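Local atomic coordinates of putative peptidyl-arginine deiminase family protein (Campylobacter jejuni subsp. jejuni serotype O:2, PDB entry 6B10), a protein that probably hydrolyses agmatine to N-carbamoylputrescine as an agmatine deiminase, a step of polyamine biosynthesis leading to putrescine. Residues L280-K286 and I306-R312. Numbering follows the deposited sequence.
Sequences LIVPFYK and IIGVDAR
Strands 280-284 and 306-310 are extended, parallel and in register, from Leu280 beside Ile306 (CA to CA 4.8 Å) to Phe284 beside Asp310 (CA to CA 4.6 Å). Their axes approach to 4.3 Å at 39°, a marked twist. Ile306 sets its CG1 4.0 Å from Leu280 CB and its CG2 4.0 Å from Val282 CG2, on the face packed by helix 289-300. Ile307 points to the other face, towards Val50 of helix 37-52. In backbone hydrogen bonds, Ile307 N donates to Leu280 O (3.0 Å) and Val282 N to Ile307 O (2.9 Å). Gly308 CA lies over the Phe284 ring, 3.5 Å from the centroid, in a CH-pi contact; the ring (chi1 -89°) fills the place where a CB would clash. The strands belong to a right-handed beta-alpha-beta unit, connected by helix 289-300. Val309 N hydrogen-bonds to Val282 O, and Phe284 N to Val309 O, both at 2.9 Å. Val309 CG2 meets Ile281 CG2 at 3.6 Å. Asp310 (chi1 t) and Arg312 (chi1 m) form a salt bridge, OD2 to NH2 2.9 Å, with an NE to OD1 hydrogen bond of 3.0 Å. Ala311 N donates the last backbone hydrogen bond, to Phe284 O (2.8 Å). Ala311 CB touches Pro283 CB (3.6 Å) and Tyr285 CE1 (3.8 Å); Tyr285 OH is hydrogen-bonded to Thr269 O and Ser320 OG. Lys286 turns to phi/psi 61/53, and its CG lies over one face of the Arg312 guanidinium. Lys286 NZ makes a long salt bridge to Asp310 OD2 (3.8 Å), which offsets its like charge 3.5 Å from Arg312 NH2.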
loop_
_atom_site.group_PDB
_atom_site.type_symbol
_atom_site.label_atom_id
_atom_site.label_comp_id
_atom_site.label_asym_id
_atom_site.label_seq_id
_atom_site.Cartn_x
_atom_site.Cartn_y
_atom_site.Cartn_z
ATOM N N LEU A 280 -10.467 -3.311 -7.600
ATOM C CA LEU A 280 -9.069 -3.567 -7.334
ATOM C C LEU A 280 -8.281 -2.942 -8.472
ATOM O O LEU A 280 -8.426 -3.336 -9.625
ATOM C CB LEU A 280 -8.802 -5.071 -7.271
ATOM C CG LEU A 280 -7.325 -5.463 -7.138
ATOM C CD1 LEU A 280 -6.715 -4.912 -5.859
ATOM C CD2 LEU A 280 -7.166 -6.970 -7.200
ATOM N N ILE A 281 -7.449 -1.964 -8.147
ATOM C CA ILE A 281 -6.698 -1.246 -9.163
ATOM C C ILE A 281 -5.313 -1.871 -9.249
ATOM O O ILE A 281 -4.560 -1.859 -8.282
ATOM C CB ILE A 281 -6.584 0.264 -8.844
ATOM C CG1 ILE A 281 -7.933 0.840 -8.392
ATOM C CG2 ILE A 281 -6.050 1.019 -10.057
ATOM C CD1 ILE A 281 -9.074 0.656 -9.368
ATOM N N VAL A 282 -4.985 -2.423 -10.413
ATOM C CA VAL A 282 -3.732 -3.173 -10.581
ATOM C C VAL A 282 -2.769 -2.420 -11.494
ATOM O O VAL A 282 -3.193 -1.814 -12.473
ATOM C CB VAL A 282 -3.979 -4.612 -11.117
ATOM C CG1 VAL A 282 -4.866 -5.390 -10.161
ATOM C CG2 VAL A 282 -4.616 -4.613 -12.503
ATOM N N PRO A 283 -1.467 -2.455 -11.177
ATOM C CA PRO A 283 -0.510 -1.821 -12.072
ATOM C C PRO A 283 -0.345 -2.613 -13.370
ATOM O O PRO A 283 -0.250 -3.843 -13.337
ATOM C CB PRO A 283 0.795 -1.811 -11.265
ATOM C CG PRO A 283 0.639 -2.861 -10.223
ATOM C CD PRO A 283 -0.827 -3.076 -10.004
ATOM N N PHE A 284 -0.365 -1.902 -14.491
ATOM C CA PHE A 284 -0.049 -2.452 -15.805
ATOM C C PHE A 284 1.299 -1.871 -16.226
ATOM O O PHE A 284 1.617 -0.717 -15.914
ATOM C CB PHE A 284 -1.136 -2.075 -16.820
ATOM C CG PHE A 284 -2.287 -3.059 -16.917
ATOM C CD1 PHE A 284 -2.533 -4.018 -15.930
ATOM C CD2 PHE A 284 -3.150 -3.004 -18.007
ATOM C CE1 PHE A 284 -3.597 -4.905 -16.047
ATOM C CE2 PHE A 284 -4.219 -3.884 -18.126
ATOM C CZ PHE A 284 -4.446 -4.835 -17.145
ATOM N N TYR A 285 2.095 -2.677 -16.920
ATOM C CA TYR A 285 3.439 -2.276 -17.359
ATOM C C TYR A 285 3.651 -2.454 -18.873
ATOM O O TYR A 285 4.784 -2.379 -19.367
ATOM C CB TYR A 285 4.482 -3.068 -16.571
ATOM C CG TYR A 285 4.384 -2.873 -15.067
ATOM C CD1 TYR A 285 4.696 -1.642 -14.481
ATOM C CD2 TYR A 285 3.992 -3.920 -14.225
ATOM C CE1 TYR A 285 4.605 -1.452 -13.108
ATOM C CE2 TYR A 285 3.902 -3.741 -12.848
ATOM C CZ TYR A 285 4.215 -2.509 -12.291
ATOM O OH TYR A 285 4.134 -2.325 -10.919
ATOM N N LYS A 286 2.556 -2.674 -19.597
ATOM C CA LYS A 286 2.574 -2.934 -21.045
ATOM C C LYS A 286 3.376 -4.197 -21.384
ATOM O O LYS A 286 4.274 -4.189 -22.229
ATOM C CB LYS A 286 3.073 -1.709 -21.827
ATOM C CG LYS A 286 2.311 -0.420 -21.530
ATOM C CD LYS A 286 0.821 -0.557 -21.817
ATOM C CE LYS A 286 0.067 0.755 -21.642
ATOM N NZ LYS A 286 0.540 1.833 -22.555
ATOM N N ILE A 306 -11.694 -5.341 -11.677
ATOM C CA ILE A 306 -10.230 -5.258 -11.687
ATOM C C ILE A 306 -9.843 -4.332 -12.836
ATOM O O ILE A 306 -10.192 -4.593 -13.980
ATOM C CB ILE A 306 -9.569 -6.649 -11.834
ATOM C CG1 ILE A 306 -9.457 -7.354 -10.474
ATOM C CG2 ILE A 306 -8.158 -6.535 -12.407
ATOM C CD1 ILE A 306 -10.764 -7.576 -9.737
ATOM N N ILE A 307 -9.135 -3.246 -12.529
ATOM C CA ILE A 307 -8.836 -2.224 -13.533
ATOM C C ILE A 307 -7.343 -1.942 -13.587
ATOM O O ILE A 307 -6.740 -1.570 -12.588
ATOM C CB ILE A 307 -9.610 -0.916 -13.254
ATOM C CG1 ILE A 307 -11.120 -1.164 -13.329
ATOM C CG2 ILE A 307 -9.220 0.178 -14.248
ATOM C CD1 ILE A 307 -11.938 -0.073 -12.672
ATOM N N GLY A 308 -6.757 -2.105 -14.768
ATOM C CA GLY A 308 -5.331 -1.878 -14.956
ATOM C C GLY A 308 -5.019 -0.412 -15.189
ATOM O O GLY A 308 -5.674 0.239 -15.984
ATOM N N VAL A 309 -4.009 0.101 -14.502
ATOM C CA VAL A 309 -3.562 1.480 -14.695
ATOM C C VAL A 309 -2.076 1.446 -14.991
ATOM O O VAL A 309 -1.298 0.864 -14.239
ATOM C CB VAL A 309 -3.813 2.345 -13.441
ATOM C CG1 VAL A 309 -3.080 3.671 -13.540
ATOM C CG2 VAL A 309 -5.305 2.567 -13.241
ATOM N N ASP A 310 -1.697 2.061 -16.105
ATOM C CA ASP A 310 -0.310 2.124 -16.533
ATOM C C ASP A 310 0.537 2.713 -15.417
ATOM O O ASP A 310 0.356 3.868 -15.050
ATOM C CB ASP A 310 -0.226 2.982 -17.803
ATOM C CG ASP A 310 1.166 3.033 -18.401
ATOM O OD1 ASP A 310 2.096 2.386 -17.886
ATOM O OD2 ASP A 310 1.327 3.739 -19.414
ATOM N N ALA A 311 1.446 1.914 -14.871
ATOM C CA ALA A 311 2.228 2.306 -13.692
ATOM C C ALA A 311 3.714 2.511 -13.978
ATOM O O ALA A 311 4.502 2.686 -13.049
ATOM C CB ALA A 311 2.059 1.268 -12.591
ATOM N N ARG A 312 4.091 2.510 -15.250
ATOM C CA ARG A 312 5.506 2.565 -15.642
ATOM C C ARG A 312 6.249 3.791 -15.120
ATOM O O ARG A 312 7.378 3.683 -14.647
ATOM C CB ARG A 312 5.634 2.508 -17.165
ATOM C CG ARG A 312 5.270 1.157 -17.746
ATOM C CD ARG A 312 5.346 1.185 -19.252
ATOM N NE ARG A 312 4.375 2.130 -19.800
ATOM C CZ ARG A 312 4.391 2.600 -21.041
ATOM N NH1 ARG A 312 5.330 2.219 -21.894
ATOM N NH2 ARG A 312 3.453 3.448 -21.432
#